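Long-range contact in prolyl 4-hydroxylase (Phytophthora capsici LT1534, PDB 6IUQ), which probably hydroxylates proline residues at the 4-position as an iron(II)- and 2-oxoglutarate-dependent oxygenase built on a double-stranded beta-helix core: residues A[187-195]-A[267-278]. Sequence-based numbering, arbitrary orientation.
Sequences QLFPFLQQP and QRLLSRGVYEEE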
ATOM      1  N   GLN A 187      -4.797  -3.377   6.866  1.00 18.25           N
ATOM      2  CA  GLN A 187      -6.237  -3.427   6.662  1.00 15.57           C
ATOM      3  C   GLN A 187      -6.574  -2.558   5.465  1.00 17.00           C
ATOM      4  O   GLN A 187      -6.272  -1.359   5.447  1.00 18.41           O
ATOM      5  CB  GLN A 187      -7.001  -2.962   7.912  1.00 16.45           C
ATOM      6  CG  GLN A 187      -8.520  -3.141   7.830  1.00 21.98           C
ATOM      7  CD  GLN A 187      -9.222  -2.957   9.184  1.00 24.96           C
ATOM      8  OE1 GLN A 187      -9.007  -1.975   9.885  1.00 24.29           O
ATOM      9  NE2 GLN A 187     -10.040  -3.921   9.556  1.00 27.40           N
ATOM     10  N   LEU A 188      -7.176  -3.183   4.455  1.00 17.11           N
ATOM     11  CA  LEU A 188      -7.566  -2.519   3.227  1.00 20.77           C
ATOM     12  C   LEU A 188      -9.034  -2.172   3.296  1.00 20.11           C
ATOM     13  O   LEU A 188      -9.821  -2.926   3.872  1.00 18.33           O
ATOM     14  CB  LEU A 188      -7.305  -3.414   2.005  1.00 21.94           C
ATOM     15  CG  LEU A 188      -5.926  -4.074   1.897  1.00 24.04           C
ATOM     16  CD1 LEU A 188      -5.921  -5.110   0.769  1.00 25.42           C
ATOM     17  CD2 LEU A 188      -4.835  -3.044   1.681  1.00 18.37           C
ATOM     18  N   PHE A 189      -9.402  -1.037   2.700  1.00 15.07           N
ATOM     19  CA  PHE A 189     -10.804  -0.636   2.625  1.00 20.15           C
ATOM     20  C   PHE A 189     -11.229  -0.395   1.183  1.00 17.26           C
ATOM     21  O   PHE A 189     -11.351   0.756   0.765  1.00 19.46           O
ATOM     22  CB  PHE A 189     -11.064   0.644   3.437  1.00 18.62           C
ATOM     23  CG  PHE A 189     -10.802   0.506   4.906  1.00 17.24           C
ATOM     24  CD1 PHE A 189     -11.739  -0.084   5.742  1.00 22.46           C
ATOM     25  CD2 PHE A 189      -9.621   0.990   5.462  1.00 19.09           C
ATOM     26  CE1 PHE A 189     -11.507  -0.203   7.129  1.00 21.40           C
ATOM     27  CE2 PHE A 189      -9.378   0.878   6.846  1.00 25.30           C
ATOM     28  CZ  PHE A 189     -10.327   0.271   7.675  1.00 24.17           C
ATOM     29  N   PRO A 190     -11.431  -1.470   0.411  1.00 21.55           N
ATOM     30  CA  PRO A 190     -12.006  -1.272  -0.930  1.00 23.01           C
ATOM     31  C   PRO A 190     -13.297  -0.465  -0.764  1.00 22.14           C
ATOM     32  O   PRO A 190     -14.134  -0.855   0.057  1.00 20.66           O
ATOM     33  CB  PRO A 190     -12.276  -2.703  -1.433  1.00 16.47           C
ATOM     34  CG  PRO A 190     -11.474  -3.588  -0.540  1.00 21.36           C
ATOM     35  CD  PRO A 190     -11.301  -2.892   0.773  1.00 18.45           C
ATOM     36  N   PHE A 191     -13.432   0.645  -1.488  1.00 16.57           N
ATOM     37  CA  PHE A 191     -14.357   1.706  -1.090  1.00 20.09           C
ATOM     38  C   PHE A 191     -15.800   1.191  -1.014  1.00 23.39           C
ATOM     39  O   PHE A 191     -16.334   0.656  -1.993  1.00 22.14           O
ATOM     40  CB  PHE A 191     -14.241   2.900  -2.062  1.00 22.41           C
ATOM     41  CG  PHE A 191     -14.687   4.236  -1.478  1.00 16.30           C
ATOM     42  CD1 PHE A 191     -14.005   4.813  -0.422  1.00 21.14           C
ATOM     43  CD2 PHE A 191     -15.764   4.916  -2.011  1.00 18.61           C
ATOM     44  CE1 PHE A 191     -14.394   6.033   0.098  1.00 21.65           C
ATOM     45  CE2 PHE A 191     -16.168   6.147  -1.484  1.00 16.52           C
ATOM     46  CZ  PHE A 191     -15.482   6.699  -0.435  1.00 18.89           C
ATOM     47  N   LEU A 192     -16.398   1.346   0.171  1.00 22.21           N
ATOM     48  CA  LEU A 192     -17.772   0.916   0.489  1.00 25.27           C
ATOM     49  C   LEU A 192     -17.958  -0.608   0.576  1.00 23.81           C
ATOM     50  O   LEU A 192     -19.073  -1.062   0.729  1.00 24.51           O
ATOM     51  CB  LEU A 192     -18.780   1.481  -0.526  1.00 20.04           C
ATOM     52  CG  LEU A 192     -18.719   2.975  -0.868  1.00 20.49           C
ATOM     53  CD1 LEU A 192     -19.860   3.302  -1.800  1.00 18.90           C
ATOM     54  CD2 LEU A 192     -18.761   3.864   0.396  1.00 24.14           C
ATOM     55  N   GLN A 193     -16.885  -1.393   0.490  1.00 25.99           N
ATOM     56  CA  GLN A 193     -16.995  -2.850   0.625  1.00 21.39           C
ATOM     57  C   GLN A 193     -16.641  -3.261   2.029  1.00 23.34           C
ATOM     58  O   GLN A 193     -16.327  -2.427   2.859  1.00 26.64           O
ATOM     59  CB  GLN A 193     -16.061  -3.590  -0.341  1.00 25.11           C
ATOM     60  CG  GLN A 193     -16.152  -3.170  -1.797  1.00 28.44           C
ATOM     61  CD  GLN A 193     -17.573  -3.106  -2.290  1.00 31.58           C
ATOM     62  OE1 GLN A 193     -17.965  -2.120  -2.903  1.00 45.74           O
ATOM     63  NE2 GLN A 193     -18.359  -4.145  -2.021  1.00 37.52           N
ATOM     64  N   GLN A 194     -16.662  -4.557   2.292  1.00 22.45           N
ATOM     65  CA  GLN A 194     -16.147  -5.076   3.545  1.00 31.29           C
ATOM     66  C   GLN A 194     -14.645  -4.885   3.574  1.00 30.51           C
ATOM     67  O   GLN A 194     -13.985  -5.091   2.561  1.00 25.09           O
ATOM     68  CB  GLN A 194     -16.511  -6.557   3.715  1.00 32.54           C
ATOM     69  CG  GLN A 194     -17.815  -6.799   4.456  1.00 41.08           C
ATOM     70  CD  GLN A 194     -17.905  -6.030   5.792  1.00 52.77           C
ATOM     71  OE1 GLN A 194     -18.237  -4.828   5.838  1.00 52.34           O
ATOM     72  NE2 GLN A 194     -17.564  -6.712   6.874  1.00 54.23           N
ATOM     73  N   PRO A 195     -14.101  -4.482   4.725  1.00 26.28           N
ATOM     74  CA  PRO A 195     -12.646  -4.341   4.855  1.00 24.88           C
ATOM     75  C   PRO A 195     -11.938  -5.686   4.701  1.00 28.32           C
ATOM     76  O   PRO A 195     -12.524  -6.751   4.930  1.00 29.64           O
ATOM     77  CB  PRO A 195     -12.468  -3.794   6.277  1.00 24.27           C
ATOM     78  CG  PRO A 195     -13.806  -3.255   6.663  1.00 25.56           C
ATOM     79  CD  PRO A 195     -14.806  -4.111   5.962  1.00 26.94           C
ATOM     80  N   GLN A 267     -12.510   9.327  -4.775  1.00 18.66           N
ATOM     81  CA  GLN A 267     -12.964   8.875  -3.464  1.00 21.73           C
ATOM     82  C   GLN A 267     -12.160   9.480  -2.313  1.00 20.94           C
ATOM     83  O   GLN A 267     -12.661   9.570  -1.192  1.00 19.08           O
ATOM     84  CB  GLN A 267     -12.910   7.344  -3.371  1.00 19.69           C
ATOM     85  CG  GLN A 267     -11.506   6.738  -3.288  1.00 13.36           C
ATOM     86  CD  GLN A 267     -11.556   5.210  -3.288  1.00 21.89           C
ATOM     87  OE1 GLN A 267     -11.203   4.561  -2.287  1.00 19.50           O
ATOM     88  NE2 GLN A 267     -12.018   4.626  -4.406  1.00 15.26           N
ATOM     89  N   ARG A 268     -10.920   9.883  -2.592  1.00 16.19           N
ATOM     90  CA  ARG A 268     -10.040  10.491  -1.589  1.00 22.58           C
ATOM     91  C   ARG A 268     -10.626  11.787  -0.998  1.00 24.56           C
ATOM     92  O   ARG A 268     -10.275  12.197   0.122  1.00 21.84           O
ATOM     93  CB  ARG A 268      -8.654  10.762  -2.202  1.00 15.25           C
ATOM     94  CG  ARG A 268      -7.993   9.502  -2.758  1.00 14.68           C
ATOM     95  CD  ARG A 268      -6.687   9.776  -3.483  1.00 13.82           C
ATOM     96  NE  ARG A 268      -6.899  10.535  -4.701  1.00 16.94           N
ATOM     97  CZ  ARG A 268      -5.922  10.939  -5.512  1.00 20.25           C
ATOM     98  NH1 ARG A 268      -4.650  10.663  -5.242  1.00 17.68           N
ATOM     99  NH2 ARG A 268      -6.220  11.634  -6.591  1.00 19.14           N
ATOM    100  N   LEU A 269     -11.522  12.417  -1.752  1.00 22.79           N
ATOM    101  CA  LEU A 269     -12.210  13.615  -1.299  1.00 22.33           C
ATOM    102  C   LEU A 269     -13.374  13.274  -0.396  1.00 26.10           C
ATOM    103  O   LEU A 269     -14.017  14.172   0.126  1.00 25.02           O
ATOM    104  CB  LEU A 269     -12.728  14.425  -2.490  1.00 26.13           C
ATOM    105  CG  LEU A 269     -11.704  14.707  -3.596  1.00 27.66           C
ATOM    106  CD1 LEU A 269     -12.392  15.256  -4.828  1.00 31.24           C
ATOM    107  CD2 LEU A 269     -10.626  15.664  -3.102  1.00 28.10           C
ATOM    108  N   LEU A 270     -13.659  11.985  -0.226  1.00 20.32           N
ATOM    109  CA  LEU A 270     -14.869  11.582   0.476  1.00 21.37           C
ATOM    110  C   LEU A 270     -14.583  10.609   1.585  1.00 20.32           C
ATOM    111  O   LEU A 270     -15.454  10.354   2.419  1.00 20.12           O
ATOM    112  CB  LEU A 270     -15.863  10.945  -0.486  1.00 20.05           C
ATOM    113  CG  LEU A 270     -16.196  11.708  -1.763  1.00 23.31           C
ATOM    114  CD1 LEU A 270     -16.965  10.785  -2.692  1.00 22.22           C
ATOM    115  CD2 LEU A 270     -17.000  12.941  -1.451  1.00 21.78           C
ATOM    116  N   SER A 271     -13.364  10.074   1.601  1.00 17.65           N
ATOM    117  CA  SER A 271     -13.045   8.940   2.475  1.00 22.64           C
ATOM    118  C   SER A 271     -13.096   9.286   3.959  1.00 17.88           C
ATOM    119  O   SER A 271     -13.501   8.455   4.771  1.00 20.76           O
ATOM    120  CB  SER A 271     -11.662   8.365   2.136  1.00 18.33           C
ATOM    121  OG  SER A 271     -10.639   9.308   2.426  1.00 23.78           O
ATOM    122  N   ARG A 272     -12.682  10.497   4.323  1.00 19.11           N
ATOM    123  CA  ARG A 272     -12.656  10.838   5.743  1.00 22.30           C
ATOM    124  C   ARG A 272     -14.082  10.930   6.268  1.00 18.13           C
ATOM    125  O   ARG A 272     -14.362  10.505   7.388  1.00 22.04           O
ATOM    126  CB  ARG A 272     -11.891  12.141   5.995  1.00 21.43           C
ATOM    127  CG  ARG A 272     -11.684  12.439   7.479  1.00 24.93           C
ATOM    128  CD  ARG A 272     -10.813  13.666   7.682  1.00 27.26           C
ATOM    129  NE  ARG A 272      -9.466  13.498   7.134  1.00 24.11           N
ATOM    130  CZ  ARG A 272      -8.433  13.010   7.812  1.00 28.48           C
ATOM    131  NH1 ARG A 272      -8.576  12.619   9.083  1.00 24.49           N
ATOM    132  NH2 ARG A 272      -7.252  12.906   7.213  1.00 24.95           N
ATOM    133  N   GLY A 273     -14.991  11.444   5.446  1.00 17.80           N
ATOM    134  CA  GLY A 273     -16.415  11.430   5.758  1.00 14.40           C
ATOM    135  C   GLY A 273     -17.005  10.033   5.788  1.00 19.04           C
ATOM    136  O   GLY A 273     -17.630   9.631   6.757  1.00 20.95           O
ATOM    137  N   VAL A 274     -16.793   9.257   4.732  1.00 24.36           N
ATOM    138  CA  VAL A 274     -17.376   7.923   4.701  1.00 20.76           C
ATOM    139  C   VAL A 274     -16.784   7.036   5.806  1.00 20.33           C
ATOM    140  O   VAL A 274     -17.495   6.276   6.453  1.00 25.06           O
ATOM    141  CB  VAL A 274     -17.189   7.267   3.324  1.00 22.19           C
ATOM    142  CG1 VAL A 274     -17.713   5.843   3.344  1.00 18.86           C
ATOM    143  CG2 VAL A 274     -17.876   8.090   2.242  1.00 17.76           C
ATOM    144  N   TYR A 275     -15.489   7.160   6.066  1.00 22.51           N
ATOM    145  CA  TYR A 275     -14.855   6.297   7.060  1.00 21.78           C
ATOM    146  C   TYR A 275     -14.432   7.051   8.326  1.00 24.15           C
ATOM    147  O   TYR A 275     -13.431   6.710   8.944  1.00 27.03           O
ATOM    148  CB  TYR A 275     -13.637   5.602   6.439  1.00 22.96           C
ATOM    149  CG  TYR A 275     -14.010   4.592   5.379  1.00 18.35           C
ATOM    150  CD1 TYR A 275     -14.387   4.993   4.105  1.00 18.71           C
ATOM    151  CD2 TYR A 275     -14.002   3.242   5.660  1.00 21.14           C
ATOM    152  CE1 TYR A 275     -14.753   4.067   3.139  1.00 20.94           C
ATOM    153  CE2 TYR A 275     -14.348   2.309   4.709  1.00 23.92           C
ATOM    154  CZ  TYR A 275     -14.724   2.728   3.449  1.00 21.19           C
ATOM    155  OH  TYR A 275     -15.069   1.801   2.507  1.00 16.98           O
ATOM    156  N   GLU A 276     -15.197   8.067   8.708  1.00 24.04           N
ATOM    157  CA  GLU A 276     -14.910   8.847   9.906  1.00 25.43           C
ATOM    158  C   GLU A 276     -14.558   8.009  11.130  1.00 22.21           C
ATOM    159  O   GLU A 276     -13.588   8.298  11.822  1.00 23.91           O
ATOM    160  CB  GLU A 276     -16.108   9.737  10.246  1.00 28.20           C
ATOM    161  CG  GLU A 276     -15.758  10.890  11.172  1.00 29.83           C
ATOM    162  CD  GLU A 276     -16.989  11.622  11.692  1.00 36.90           C
ATOM    163  OE1 GLU A 276     -17.975  11.800  10.934  1.00 31.51           O
ATOM    164  OE2 GLU A 276     -16.969  12.001  12.883  1.00 37.17           O
ATOM    165  N   GLU A 277     -15.331   6.966  11.396  1.00 22.78           N
ATOM    166  CA  GLU A 277     -15.110   6.153  12.584  1.00 22.78           C
ATOM    167  C   GLU A 277     -13.724   5.517  12.540  1.00 28.65           C
ATOM    168  O   GLU A 277     -12.981   5.551  13.532  1.00 21.84           O
ATOM    169  CB  GLU A 277     -16.186   5.070  12.721  1.00 28.81           C
ATOM    170  CG  GLU A 277     -17.618   5.593  12.833  1.00 30.15           C
ATOM    171  CD  GLU A 277     -18.140   6.190  11.520  1.00 39.31           C
ATOM    172  OE1 GLU A 277     -17.568   5.902  10.438  1.00 36.67           O
ATOM    173  OE2 GLU A 277     -19.111   6.973  11.573  1.00 43.18           O
ATOM    174  N   GLU A 278     -13.373   4.951  11.384  1.00 26.34           N
ATOM    175  CA  GLU A 278     -12.061   4.330  11.203  1.00 23.14           C
ATOM    176  C   GLU A 278     -10.902   5.334  11.302  1.00 19.18           C
ATOM    177  O   GLU A 278      -9.909   5.079  11.989  1.00 21.37           O
ATOM    178  CB  GLU A 278     -11.990   3.596   9.863  1.00 22.47           C
ATOM    179  CG  GLU A 278     -12.746   2.283   9.829  1.00 21.59           C
ATOM    180  CD  GLU A 278     -14.245   2.430   9.593  1.00 25.71           C
ATOM    181  OE1 GLU A 278     -14.707   3.495   9.139  1.00 26.87           O
ATOM    182  OE2 GLU A 278     -14.976   1.455   9.865  1.00 31.13           O
TER
HETATM  183  O   HOH W   1     -10.193   2.422  -0.960  1.00 14.61           O
HETATM  184  O   HOH W   2     -14.056  -0.985   2.943  1.00 22.35           O
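F191, at the second position of a type II beta turn from P190 to Q193, lays its ring against Q267. Its CG lies anti to the backbone N (chi1 -156°), which carries the ring into the 267-278 segment. Q267 covers one face in a CH-pi contact, its CB 3.8 Å from the centroid of the F191 ring and almost on the ring normal, while CD2 of L192 sits over the opposite face, offset toward the rim. CA of S271 meets the ring at its edge, and V274 CG2 approaches F191 CZ obliquely.

Y275 joins this ring to the turn and to the strand before it. Its CE1 comes within 3.6 Å of F191 CE1, the two rings meeting obliquely. On its other flank the tyrosine turns an edge toward the face of F189 in an offset edge-to-face pair, centroids 5.4 Å apart and planes at 60°, completing an aromatic cluster. The phenol oxygen accepts a hydrogen bond from the turn: L192 N lies 2.7 Å from Y275 OH, near the plane of the tyrosine ring, with an N-H...O angle of 153°. Y275 OH donates to a water, 3.0 Å from its oxygen, that donates to the carbonyl oxygens of P190 and Q193; the hydroxyl thus accepts one bond and donates another, which probably fixes its rotation. The aliphatic part of E278 extends the apolar contact, CG lying 3.8 Å from F189 CZ, while its carboxylate forms a salt bridge with R326.

The contact fastens the helical C-terminal region to the oxygenase core: strand 186-189 pairs with strands 196-198 and 214-217, the latter bearing iron ligand H215, L258 and L261 of helix 254-262 touch L192 and F191, and helix 313-328 packs against L270 and Y275.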